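Local coordinates for programmed cell death 6-interacting protein (Homo sapiens, PDB 5WA1) that acts in multivesicular body formation, membrane repair and cytokinesis, here as its Bro1 domain, the part that binds CHMP4 proteins of ESCRT-III, at residues L79-G84 and A156-L161; S98-F103 and Y139-V144; C143-C148 and L182-T187; N276-Q281 and D351-A356; I283-K286 and G292-I295. One frame throughout, in Å; residues are numbered along the deposited sequence.

Contact 1 of 5, residues L79-G84 and A156-L161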
# COMPACT_ATOMS: atom_id res chain seq x y z
N LEU A 79 -3.53 -9.87 15.96
CA LEU A 79 -2.91 -11.13 15.58
C LEU A 79 -3.34 -11.49 14.16
O LEU A 79 -4.19 -10.83 13.55
CB LEU A 79 -3.28 -12.25 16.57
CG LEU A 79 -2.80 -12.17 18.03
CD1 LEU A 79 -3.38 -13.29 18.88
CD2 LEU A 79 -1.28 -12.18 18.10
N ASP A 80 -2.71 -12.54 13.63
CA ASP A 80 -3.08 -13.18 12.37
C ASP A 80 -2.98 -12.45 11.03
O ASP A 80 -4.00 -12.00 10.48
CB ASP A 80 -4.54 -13.63 12.43
CG ASP A 80 -4.72 -15.09 12.07
OD1 ASP A 80 -3.84 -15.64 11.38
OD2 ASP A 80 -5.75 -15.68 12.46
N LYS A 81 -1.78 -12.35 10.49
CA LYS A 81 -1.57 -11.85 9.12
C LYS A 81 -1.99 -12.75 7.97
O LYS A 81 -1.24 -12.96 7.01
CB LYS A 81 -0.11 -11.44 8.97
CG LYS A 81 0.32 -10.29 9.87
CD LYS A 81 1.72 -9.84 9.51
CE LYS A 81 2.45 -9.32 10.73
NZ LYS A 81 2.44 -10.31 11.85
N HIS A 82 -3.20 -13.31 8.05
CA HIS A 82 -3.73 -14.15 6.99
C HIS A 82 -5.08 -13.59 6.55
O HIS A 82 -5.60 -12.62 7.12
CB HIS A 82 -3.84 -15.62 7.44
CG HIS A 82 -5.16 -16.00 8.03
ND1 HIS A 82 -5.63 -15.47 9.21
CD2 HIS A 82 -6.09 -16.90 7.62
CE1 HIS A 82 -6.81 -16.00 9.49
NE2 HIS A 82 -7.11 -16.88 8.54
N GLU A 83 -5.64 -14.20 5.51
CA GLU A 83 -6.83 -13.66 4.87
C GLU A 83 -8.04 -13.68 5.79
O GLU A 83 -8.91 -12.81 5.68
CB GLU A 83 -7.12 -14.43 3.58
CG GLU A 83 -8.22 -13.82 2.72
CD GLU A 83 -8.49 -14.64 1.47
OE1 GLU A 83 -7.82 -15.67 1.27
OE2 GLU A 83 -9.38 -14.25 0.68
N GLY A 84 -8.13 -14.67 6.69
CA GLY A 84 -9.25 -14.72 7.61
C GLY A 84 -9.35 -13.49 8.49
O GLY A 84 -10.44 -12.94 8.69
N ALA A 156 0.81 -8.33 2.16
CA ALA A 156 1.54 -8.20 0.91
C ALA A 156 3.04 -8.26 1.13
O ALA A 156 3.77 -8.93 0.38
CB ALA A 156 1.16 -6.89 0.22
N ALA A 157 3.53 -7.55 2.16
CA ALA A 157 4.96 -7.53 2.45
C ALA A 157 5.49 -8.88 2.89
O ALA A 157 6.71 -9.10 2.82
CB ALA A 157 5.24 -6.47 3.53
N GLU A 158 4.63 -9.80 3.32
CA GLU A 158 5.06 -11.12 3.76
C GLU A 158 5.11 -12.14 2.63
O GLU A 158 5.51 -13.28 2.87
CB GLU A 158 4.12 -11.65 4.85
CG GLU A 158 4.62 -11.40 6.25
CD GLU A 158 3.61 -11.78 7.31
OE1 GLU A 158 3.97 -11.75 8.50
OE2 GLU A 158 2.46 -12.12 6.94
N GLN A 159 4.72 -11.77 1.42
CA GLN A 159 4.59 -12.76 0.36
C GLN A 159 5.95 -13.16 -0.17
O GLN A 159 6.89 -12.35 -0.22
CB GLN A 159 3.70 -12.21 -0.76
CG GLN A 159 2.27 -11.96 -0.31
CD GLN A 159 1.66 -13.18 0.37
OE1 GLN A 159 1.66 -14.28 -0.20
NE2 GLN A 159 1.16 -13.00 1.58
N ASN A 160 6.08 -14.43 -0.54
CA ASN A 160 7.27 -14.93 -1.21
C ASN A 160 7.21 -14.46 -2.65
O ASN A 160 6.36 -14.91 -3.43
CB ASN A 160 7.34 -16.45 -1.12
CG ASN A 160 8.44 -17.05 -1.99
OD1 ASN A 160 9.38 -16.36 -2.40
ND2 ASN A 160 8.32 -18.34 -2.29
N LEU A 161 8.09 -13.54 -3.01
CA LEU A 161 8.05 -12.98 -4.35
C LEU A 161 8.81 -13.83 -5.35
O LEU A 161 8.86 -13.47 -6.53
CB LEU A 161 8.59 -11.55 -4.32
CG LEU A 161 7.83 -10.66 -3.34
CD1 LEU A 161 8.26 -9.23 -3.54
CD2 LEU A 161 6.31 -10.80 -3.51
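Lys81 lies across the carboxylate of Glu158, and the two side chains cross at about a right angle. The contact can be followed along the lysine. Lys81 CB points at the other segment and sits 3.3 Å from Glu158 OE2. The next carbon, CG, lies farther off from both oxygens. Lys81 CD comes nearest of all, 3.1 Å from Glu158 OE1, and also meets the carboxylate carbon. A bend at chi3 (-148°) sets Lys81 CE 3.6 Å from Glu158 OE1, and a second at chi4 (54°) leaves Lys81 NZ 4.0 Å from Glu158 OE1. That is a long salt bridge. The carboxylate therefore rests mainly against the methylenes, and the charge attraction is probably modest. Glu158 reaches the lysine with a chain extended beyond CG. Both residues are exposed, so solvent should weaken the pairing further. Lys81 is the centre of an inverse gamma turn, just before His82 at the N-cap of helix 83-97. Glu158 lies by the C-terminal end of helix 137-157, whose Ala156 and Ala157 pack on Tyr174 of helix 164-191. The arrangement is a surface lysine-glutamate pair joining the lead-in of one helix to the C-terminal region of another in the Bro1 domain.

Contact 2 of 5, residues S98-F103 and Y139-V144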
# COMPACT_ATOMS: atom_id res chain seq x y z
N SER A 98 -23.08 -0.31 6.23
CA SER A 98 -24.47 -0.70 5.98
C SER A 98 -25.42 -0.32 7.11
O SER A 98 -26.62 -0.56 6.99
CB SER A 98 -24.55 -2.21 5.74
OG SER A 98 -24.01 -2.56 4.48
N ILE A 99 -24.92 0.28 8.19
CA ILE A 99 -25.72 0.55 9.36
C ILE A 99 -25.96 2.04 9.58
O ILE A 99 -27.00 2.42 10.12
CB ILE A 99 -25.06 -0.09 10.60
CG1 ILE A 99 -25.36 -1.59 10.62
CG2 ILE A 99 -25.49 0.57 11.90
CD1 ILE A 99 -24.55 -2.36 11.61
N GLU A 100 -25.04 2.90 9.13
CA GLU A 100 -25.22 4.35 9.23
C GLU A 100 -26.60 4.82 8.79
O GLU A 100 -27.20 5.65 9.50
CB GLU A 100 -24.12 5.05 8.42
CG GLU A 100 -24.30 6.55 8.30
CD GLU A 100 -23.19 7.21 7.51
OE1 GLU A 100 -22.28 6.48 7.03
OE2 GLU A 100 -23.22 8.45 7.36
N PRO A 101 -27.18 4.36 7.67
CA PRO A 101 -28.55 4.79 7.35
C PRO A 101 -29.60 4.17 8.24
O PRO A 101 -30.60 4.84 8.55
CB PRO A 101 -28.72 4.35 5.88
CG PRO A 101 -27.34 4.10 5.38
CD PRO A 101 -26.58 3.60 6.56
N LYS A 102 -29.42 2.92 8.68
CA LYS A 102 -30.48 2.22 9.40
C LYS A 102 -30.71 2.78 10.79
O LYS A 102 -31.83 2.68 11.31
CB LYS A 102 -30.15 0.72 9.49
CG LYS A 102 -30.59 -0.11 8.28
CD LYS A 102 -29.77 0.19 7.04
CE LYS A 102 -30.07 -0.80 5.92
NZ LYS A 102 -31.53 -0.86 5.61
N PHE A 103 -29.69 3.37 11.41
CA PHE A 103 -29.84 3.85 12.77
C PHE A 103 -29.60 5.35 12.86
O PHE A 103 -28.69 5.87 12.19
CB PHE A 103 -28.88 3.12 13.72
CG PHE A 103 -29.22 1.68 13.93
CD1 PHE A 103 -28.81 0.72 13.01
CD2 PHE A 103 -29.94 1.27 15.03
CE1 PHE A 103 -29.11 -0.61 13.20
CE2 PHE A 103 -30.25 -0.06 15.23
CZ PHE A 103 -29.84 -1.01 14.31
N TYR A 139 -15.84 8.26 12.13
CA TYR A 139 -14.53 8.05 12.72
C TYR A 139 -14.20 6.56 12.80
O TYR A 139 -13.09 6.14 12.46
CB TYR A 139 -14.48 8.68 14.11
CG TYR A 139 -13.15 8.57 14.85
CD1 TYR A 139 -11.95 8.85 14.21
CD2 TYR A 139 -13.12 8.22 16.20
CE1 TYR A 139 -10.74 8.77 14.89
CE2 TYR A 139 -11.92 8.13 16.88
CZ TYR A 139 -10.74 8.40 16.23
OH TYR A 139 -9.55 8.32 16.93
N GLU A 140 -15.17 5.75 13.25
CA GLU A 140 -14.94 4.31 13.34
C GLU A 140 -14.67 3.72 11.97
O GLU A 140 -13.69 2.97 11.79
CB GLU A 140 -16.15 3.64 14.01
CG GLU A 140 -16.09 2.12 14.02
CD GLU A 140 -15.29 1.56 15.19
OE1 GLU A 140 -14.53 2.31 15.83
OE2 GLU A 140 -15.45 0.35 15.47
N LYS A 141 -15.51 4.04 10.98
CA LYS A 141 -15.27 3.61 9.60
C LYS A 141 -13.86 3.94 9.14
O LYS A 141 -13.17 3.10 8.53
CB LYS A 141 -16.28 4.27 8.66
CG LYS A 141 -17.71 3.78 8.75
CD LYS A 141 -18.65 4.74 8.04
CE LYS A 141 -18.16 5.09 6.65
NZ LYS A 141 -18.94 6.22 6.05
N SER A 142 -13.41 5.17 9.40
CA SER A 142 -12.11 5.61 8.88
C SER A 142 -10.97 4.82 9.50
O SER A 142 -10.01 4.46 8.81
CB SER A 142 -11.92 7.10 9.13
OG SER A 142 -12.79 7.87 8.33
N CYS A 143 -11.04 4.59 10.81
CA CYS A 143 -9.98 3.86 11.49
C CYS A 143 -10.01 2.38 11.13
O CYS A 143 -8.96 1.75 10.99
CB CYS A 143 -10.11 4.03 13.01
SG CYS A 143 -9.97 5.73 13.57
N VAL A 144 -11.21 1.81 10.99
CA VAL A 144 -11.32 0.42 10.56
C VAL A 144 -10.77 0.26 9.14
O VAL A 144 -10.03 -0.69 8.86
CB VAL A 144 -12.77 -0.07 10.68
CG1 VAL A 144 -12.98 -1.35 9.89
CG2 VAL A 144 -13.10 -0.29 12.12
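Lys141 NZ and Glu100 OE1 form the one direct link here, a salt bridge of 3.5 Å. The ammonium group is the donor of a hydrogen bond that is weak at this length. Glu100 reaches out straight: CG is anti to the backbone N (chi1 173°), and the chain stays extended to the carboxylate. Lys141 approaches across it, the two side chains meeting at about a right angle. The lysine chain bends at chi3 (49°). Lys141 CD passes 4.2 Å from Glu100 OE1, so the methylenes add little to the contact. The backbones stay well apart, with the CA atoms of Glu100 and Lys141 10.0 Å from each other. Only 57 Å² is buried between the segments; the contact is slight and rests on this one charge pair. Within 98-103 the chain is held by a bond from Phe103 N to Ile99 O of 3.1 Å. This turn carries Glu100 outward, while Ile99 and Phe103 are buried. Around the contact, the Lys141 side chain packs on Ile96 and Cys97 of helix 83-97. Glu140, the neighbour of Lys141, turns inward to a salt bridge with Arg71 and hydrogen bonds with Tyr92 and Trp116. Phe103 packs on helix 39-49 through Leu42, Phe45 and Ile46. The salt bridge thus spans from the loop between helix 83-97 and strand 114-117 to helix 137-157, just after strand 131-134.

Contact 3 of 5, residues C143-C148 and L182-T187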
# COMPACT_ATOMS: atom_id res chain seq x y z
N CYS A 143 -11.04 4.59 10.81
CA CYS A 143 -9.98 3.86 11.49
C CYS A 143 -10.01 2.38 11.13
O CYS A 143 -8.96 1.75 10.99
CB CYS A 143 -10.11 4.03 13.01
SG CYS A 143 -9.97 5.73 13.57
N VAL A 144 -11.21 1.81 10.99
CA VAL A 144 -11.32 0.42 10.56
C VAL A 144 -10.77 0.26 9.14
O VAL A 144 -10.03 -0.69 8.86
CB VAL A 144 -12.77 -0.07 10.68
CG1 VAL A 144 -12.98 -1.35 9.89
CG2 VAL A 144 -13.10 -0.29 12.12
N LEU A 145 -11.10 1.19 8.24
CA LEU A 145 -10.56 1.08 6.89
C LEU A 145 -9.05 1.26 6.88
O LEU A 145 -8.36 0.65 6.06
CB LEU A 145 -11.22 2.11 5.96
CG LEU A 145 -10.79 1.98 4.49
CD1 LEU A 145 -11.00 0.56 4.00
CD2 LEU A 145 -11.51 3.00 3.60
N PHE A 146 -8.51 2.08 7.79
CA PHE A 146 -7.07 2.19 7.95
C PHE A 146 -6.45 0.84 8.27
O PHE A 146 -5.41 0.47 7.70
CB PHE A 146 -6.74 3.20 9.06
CG PHE A 146 -5.26 3.50 9.19
CD1 PHE A 146 -4.43 2.68 9.94
CD2 PHE A 146 -4.72 4.62 8.57
CE1 PHE A 146 -3.08 2.96 10.05
CE2 PHE A 146 -3.37 4.91 8.69
CZ PHE A 146 -2.55 4.08 9.43
N ASN A 147 -7.05 0.10 9.19
CA ASN A 147 -6.49 -1.19 9.58
C ASN A 147 -6.66 -2.23 8.48
O ASN A 147 -5.82 -3.12 8.36
CB ASN A 147 -7.12 -1.67 10.90
CG ASN A 147 -6.52 -0.98 12.11
OD1 ASN A 147 -5.81 0.01 11.96
ND2 ASN A 147 -6.79 -1.49 13.30
N CYS A 148 -7.74 -2.15 7.69
CA CYS A 148 -7.83 -3.02 6.51
C CYS A 148 -6.64 -2.79 5.60
O CYS A 148 -5.96 -3.73 5.18
CB CYS A 148 -9.13 -2.76 5.75
SG CYS A 148 -10.66 -3.12 6.64
N LEU A 182 -6.32 5.95 0.07
CA LEU A 182 -6.79 7.08 -0.74
C LEU A 182 -8.25 7.40 -0.43
O LEU A 182 -8.64 8.58 -0.43
CB LEU A 182 -6.61 6.78 -2.22
CG LEU A 182 -6.96 7.95 -3.13
CD1 LEU A 182 -6.01 9.11 -2.85
CD2 LEU A 182 -6.88 7.52 -4.58
N HIS A 183 -9.07 6.38 -0.20
CA HIS A 183 -10.45 6.63 0.20
C HIS A 183 -10.51 7.38 1.53
O HIS A 183 -11.33 8.28 1.71
CB HIS A 183 -11.23 5.32 0.29
CG HIS A 183 -12.71 5.52 0.42
ND1 HIS A 183 -13.40 5.25 1.59
CD2 HIS A 183 -13.64 5.95 -0.47
CE1 HIS A 183 -14.68 5.51 1.41
NE2 HIS A 183 -14.85 5.94 0.17
N ILE A 184 -9.63 7.03 2.47
CA ILE A 184 -9.59 7.76 3.74
C ILE A 184 -9.20 9.21 3.49
O ILE A 184 -9.77 10.13 4.08
CB ILE A 184 -8.64 7.08 4.73
CG1 ILE A 184 -9.07 5.63 4.98
CG2 ILE A 184 -8.61 7.84 6.05
CD1 ILE A 184 -8.14 4.89 5.89
N LYS A 185 -8.21 9.43 2.62
CA LYS A 185 -7.78 10.79 2.32
C LYS A 185 -8.95 11.66 1.88
O LYS A 185 -9.08 12.81 2.32
CB LYS A 185 -6.69 10.77 1.25
CG LYS A 185 -6.26 12.15 0.77
CD LYS A 185 -5.17 12.07 -0.28
CE LYS A 185 -4.81 13.46 -0.78
NZ LYS A 185 -3.96 13.41 -1.99
N GLU A 186 -9.82 11.12 1.02
CA GLU A 186 -10.87 11.91 0.41
C GLU A 186 -12.11 12.07 1.29
O GLU A 186 -12.97 12.90 0.97
CB GLU A 186 -11.26 11.28 -0.93
CG GLU A 186 -10.11 11.24 -1.92
CD GLU A 186 -10.43 10.41 -3.15
OE1 GLU A 186 -11.14 9.39 -3.02
OE2 GLU A 186 -9.96 10.78 -4.25
N THR A 187 -12.24 11.31 2.37
CA THR A 187 -13.47 11.29 3.14
C THR A 187 -13.30 11.58 4.63
O THR A 187 -14.30 11.87 5.29
CB THR A 187 -14.17 9.93 3.00
OG1 THR A 187 -13.33 8.89 3.53
CG2 THR A 187 -14.47 9.62 1.53
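Two consecutive helices of the Bro1 domain, 137-157 and 164-191, pack as an antiparallel pair, and Leu145 and Ile184 meet between them. The axes of the short segments approach to 9.9 Å with a crossing angle of -158°. Ile184 sends its CD1 methyl against the backbone of helix 137-157, 3.4 Å from Phe146 N. Ile184 CD1 is also 3.9 Å from Phe146 CB. It reaches there because CG1 is anti to the carbonyl carbon (chi1 -58°) and the chain then continues extended through chi2. Beside it, Leu145 slides past in the opposite direction, its CD2 lying 3.8 Å from Ile184 CG1. The same leucine methyl also meets His183. It comes to the edge of the imidazole, near the ring plane, with Leu145 CD2 3.6 Å from His183 ND1. Thr187 CG2 lies over one face of that ring, toward its rim. The threonine hydroxyl bonds back one turn, Thr187 OG1 to His183 O at 2.8 Å. Tyr93 of helix 83-97 packs on both Leu145 and His183. The Phe146 ring makes an edge-to-face contact with Phe181. No hydrogen bond joins the two segments. His183 ND1 is buried by the contact and has no partner in the model. The interface thus depends on apolar fit, and the imidazole nitrogen facing a methyl probably carries a desolvation cost.

Contact 4 of 5, residues N276-Q281 and D351-A356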
# COMPACT_ATOMS: atom_id res chain seq x y z
N ASN A 276 17.56 -0.11 -12.34
CA ASN A 276 16.98 -1.24 -13.05
C ASN A 276 16.50 -0.84 -14.44
O ASN A 276 16.66 -1.60 -15.40
CB ASN A 276 15.80 -1.82 -12.26
CG ASN A 276 16.24 -2.70 -11.13
OD1 ASN A 276 15.87 -2.48 -9.98
ND2 ASN A 276 17.00 -3.72 -11.45
N ALA A 277 15.91 0.35 -14.56
CA ALA A 277 15.47 0.82 -15.86
C ALA A 277 16.67 0.98 -16.81
O ALA A 277 16.62 0.55 -17.97
CB ALA A 277 14.74 2.16 -15.71
N GLU A 278 17.75 1.60 -16.33
CA GLU A 278 18.93 1.79 -17.18
C GLU A 278 19.59 0.46 -17.52
O GLU A 278 20.11 0.28 -18.63
CB GLU A 278 19.93 2.71 -16.48
CG GLU A 278 19.50 4.17 -16.37
CD GLU A 278 19.53 4.90 -17.71
OE1 GLU A 278 19.73 4.26 -18.78
OE2 GLU A 278 19.33 6.14 -17.71
N TYR A 279 19.61 -0.47 -16.57
CA TYR A 279 20.23 -1.76 -16.81
C TYR A 279 19.49 -2.52 -17.90
O TYR A 279 20.11 -3.05 -18.83
CB TYR A 279 20.29 -2.58 -15.52
CG TYR A 279 20.81 -3.98 -15.74
CD1 TYR A 279 22.16 -4.21 -15.97
CD2 TYR A 279 19.95 -5.07 -15.72
CE1 TYR A 279 22.64 -5.49 -16.17
CE2 TYR A 279 20.42 -6.36 -15.92
CZ TYR A 279 21.77 -6.55 -16.14
OH TYR A 279 22.25 -7.82 -16.34
N HIS A 280 18.16 -2.59 -17.81
CA HIS A 280 17.41 -3.32 -18.82
C HIS A 280 17.37 -2.57 -20.14
O HIS A 280 17.35 -3.19 -21.21
CB HIS A 280 16.01 -3.64 -18.31
CG HIS A 280 16.01 -4.70 -17.26
ND1 HIS A 280 16.12 -6.04 -17.56
CD2 HIS A 280 15.99 -4.62 -15.90
CE1 HIS A 280 16.14 -6.74 -16.45
NE2 HIS A 280 16.07 -5.91 -15.42
N GLN A 281 17.37 -1.24 -20.11
CA GLN A 281 17.49 -0.50 -21.36
C GLN A 281 18.85 -0.73 -22.00
O GLN A 281 18.95 -0.76 -23.23
CB GLN A 281 17.25 0.99 -21.12
CG GLN A 281 17.02 1.78 -22.41
CD GLN A 281 15.68 1.47 -23.04
OE1 GLN A 281 14.80 0.90 -22.39
NE2 GLN A 281 15.51 1.84 -24.30
N ASP A 351 17.84 9.18 -25.36
CA ASP A 351 16.40 9.36 -25.32
C ASP A 351 15.86 8.84 -23.99
O ASP A 351 16.43 7.92 -23.40
CB ASP A 351 15.74 8.66 -26.50
CG ASP A 351 16.16 9.24 -27.84
OD1 ASP A 351 15.53 10.23 -28.29
OD2 ASP A 351 17.13 8.73 -28.43
N PRO A 352 14.80 9.45 -23.47
CA PRO A 352 14.26 9.00 -22.19
C PRO A 352 13.67 7.60 -22.30
O PRO A 352 13.11 7.22 -23.33
CB PRO A 352 13.18 10.04 -21.86
CG PRO A 352 12.80 10.61 -23.19
CD PRO A 352 14.07 10.62 -24.00
N ILE A 353 13.81 6.83 -21.22
CA ILE A 353 13.10 5.56 -21.12
C ILE A 353 11.62 5.85 -20.89
O ILE A 353 11.27 6.76 -20.12
CB ILE A 353 13.69 4.69 -20.00
CG1 ILE A 353 15.18 4.45 -20.26
CG2 ILE A 353 12.93 3.38 -19.86
CD1 ILE A 353 15.94 3.85 -19.07
N GLY A 354 10.76 5.12 -21.58
CA GLY A 354 9.33 5.29 -21.41
C GLY A 354 8.88 4.80 -20.04
O GLY A 354 9.66 4.38 -19.19
N LYS A 355 7.56 4.85 -19.84
CA LYS A 355 6.94 4.46 -18.58
C LYS A 355 5.69 3.64 -18.86
O LYS A 355 4.90 4.00 -19.73
CB LYS A 355 6.58 5.69 -17.73
CG LYS A 355 7.80 6.31 -17.05
CD LYS A 355 7.57 7.74 -16.63
CE LYS A 355 8.90 8.35 -16.21
NZ LYS A 355 8.78 9.81 -15.96
N ALA A 356 5.52 2.55 -18.12
CA ALA A 356 4.32 1.72 -18.22
C ALA A 356 3.77 1.46 -16.82
O ALA A 356 4.44 0.82 -16.00
CB ALA A 356 4.62 0.40 -18.93
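Ile353 puts its CD1 methyl onto helix 262-287, between Ala277, Glu278 and Gln281. Ile353 CD1 is 3.5 Å from Ala277 O and 3.9 Å from Ala277 CB. Ile353 CD1 also lies 3.8 Å from Gln281 CB and 3.8 Å from Glu278 OE1. Gln281 runs alongside the isoleucine in the opposite direction, with Gln281 CG 3.9 Å from Ile353 CG1. A bend at chi2 (71°) then brings Gln281 OE1 to 4.0 Å from Ile353 CG2. The contact is one of fit, with no hydrogen bond between the segments. Glu278 is bent at chi2 too, and its carboxylate is engaged elsewhere: OE1 forms a salt bridge with Arg297, and OE2 a hydrogen bond with His300. Arg297 also bonds to Asp351 O and packs on Ile353, so one arginine ties the glutamate to the extended chain of 351-356. Farther along, Gly354 O bonds to Asn239, Lys355 pairs with Asp243, and Ala356 bonds to the backbone of Lys236. Ala356 also packs on an apolar side chain of the bound peptide. The arrangement is that of an extended chain laid along the helices of the Bro1 domain, which belongs to the TPR clan, anchored by an isoleucine within the CHMP4-interaction region.

Contact 5 of 5, residues I283-K286 and G292-I295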
# COMPACT_ATOMS: atom_id res chain seq x y z
N ILE A 283 20.59 -3.53 -21.96
CA ILE A 283 20.51 -4.82 -22.64
C ILE A 283 19.88 -4.66 -24.01
O ILE A 283 20.35 -5.23 -25.01
CB ILE A 283 19.74 -5.83 -21.78
CG1 ILE A 283 20.49 -6.11 -20.48
CG2 ILE A 283 19.47 -7.14 -22.56
CD1 ILE A 283 19.74 -7.02 -19.52
N LEU A 284 18.78 -3.89 -24.09
CA LEU A 284 18.18 -3.59 -25.38
C LEU A 284 19.17 -2.88 -26.30
O LEU A 284 19.28 -3.22 -27.48
CB LEU A 284 16.93 -2.72 -25.19
CG LEU A 284 16.16 -2.33 -26.45
CD1 LEU A 284 15.78 -3.56 -27.27
CD2 LEU A 284 14.92 -1.52 -26.08
N ALA A 285 19.88 -1.89 -25.77
CA ALA A 285 20.88 -1.19 -26.58
C ALA A 285 21.91 -2.17 -27.13
O ALA A 285 22.26 -2.10 -28.31
CB ALA A 285 21.57 -0.10 -25.75
N LYS A 286 22.40 -3.09 -26.29
CA LYS A 286 23.40 -4.06 -26.76
C LYS A 286 22.83 -4.93 -27.86
O LYS A 286 23.50 -5.19 -28.87
CB LYS A 286 23.89 -4.91 -25.59
CG LYS A 286 25.18 -5.70 -25.89
CD LYS A 286 25.61 -6.55 -24.70
CE LYS A 286 27.05 -7.05 -24.86
NZ LYS A 286 28.07 -5.95 -24.66
N GLY A 292 27.99 2.09 -27.62
CA GLY A 292 28.22 3.30 -26.87
C GLY A 292 27.08 3.59 -25.91
O GLY A 292 27.30 3.87 -24.73
N GLU A 293 25.85 3.48 -26.41
CA GLU A 293 24.69 3.72 -25.55
C GLU A 293 24.63 2.70 -24.41
O GLU A 293 24.29 3.06 -23.27
CB GLU A 293 23.40 3.68 -26.36
CG GLU A 293 22.16 3.70 -25.46
CD GLU A 293 20.83 3.70 -26.21
OE1 GLU A 293 20.83 3.87 -27.45
OE2 GLU A 293 19.78 3.53 -25.54
N GLU A 294 24.95 1.44 -24.69
CA GLU A 294 24.95 0.44 -23.63
C GLU A 294 25.87 0.85 -22.49
O GLU A 294 25.50 0.74 -21.31
CB GLU A 294 25.37 -0.94 -24.16
CG GLU A 294 25.32 -1.99 -23.05
CD GLU A 294 26.16 -3.25 -23.30
OE1 GLU A 294 26.89 -3.32 -24.32
OE2 GLU A 294 26.08 -4.17 -22.44
N ILE A 295 27.07 1.32 -22.82
CA ILE A 295 28.05 1.73 -21.82
C ILE A 295 27.53 2.93 -21.02
O ILE A 295 27.67 2.98 -19.80
CB ILE A 295 29.40 2.04 -22.49
CG1 ILE A 295 30.09 0.75 -22.93
CG2 ILE A 295 30.30 2.82 -21.53
CD1 ILE A 295 31.24 0.96 -23.92
O HOH W 1 28.31 -6.17 -21.41
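The charged interaction joins Lys286 to Glu294. Lys286 NZ donates a hydrogen bond of 2.9 Å to Glu294 OE1 as part of a salt bridge. The oxygen uses its syn lone pair, on the side of OE2. A water bridges the same two groups: it accepts from Lys286 NZ at 3.3 Å and donates to Glu294 OE2 at 3.2 Å. Both carboxylate oxygens are thus tied, directly or through water, to one ammonium group. The lysine chain is extended as far as CE and bends only at chi4 (73°), which turns NZ back to the acid. The van der Waals contacts run along the same two chains. They cross at a slant, and Lys286 CG lies 3.3 Å from Glu294 OE1 while Lys286 CD lies 3.3 Å from Glu294 OE2. The carboxylate therefore rests along the lysine methylenes as well as at its tip. The apolar part is small and close to the backbone. Ala285 CB is 3.9 Å from Glu293 CG and 3.9 Å from Glu294 N. The small alanine fits where the backbones come together, with the CA atoms of Ala285 and Glu294 5.3 Å apart. Glu293 directs its carboxylate elsewhere, to a salt bridge with Arg297. Ile295 packs on helix 319-340. This is an alpha-alpha hairpin, in which helices 262-287 and 291-311 meet beside their short connection.

In the fold
Contact 3 is the buried one. Contacts 1 and 2 lie at the surface, and contacts 4 and 5 are partly buried. Helix 137-157 serves the first three: contacts 2 and 3 share Cys143 and Val144, while contact 1 uses its far end. Helix 262-287 serves contacts 4 and 5, whose centres are 11 Å apart. Contacts 2 and 5 are farthest from each other, with centres 56 Å apart. Chemistry follows place only in part: the buried contact is apolar and the two surface ones are charged, but the partly buried pair differ. The lysine-glutamate pairing is long in contact 1, weak in contact 2 and short and water-bridged in contact 5. Contacts 3 and 4 rely on isoleucine methyls set against helix backbone.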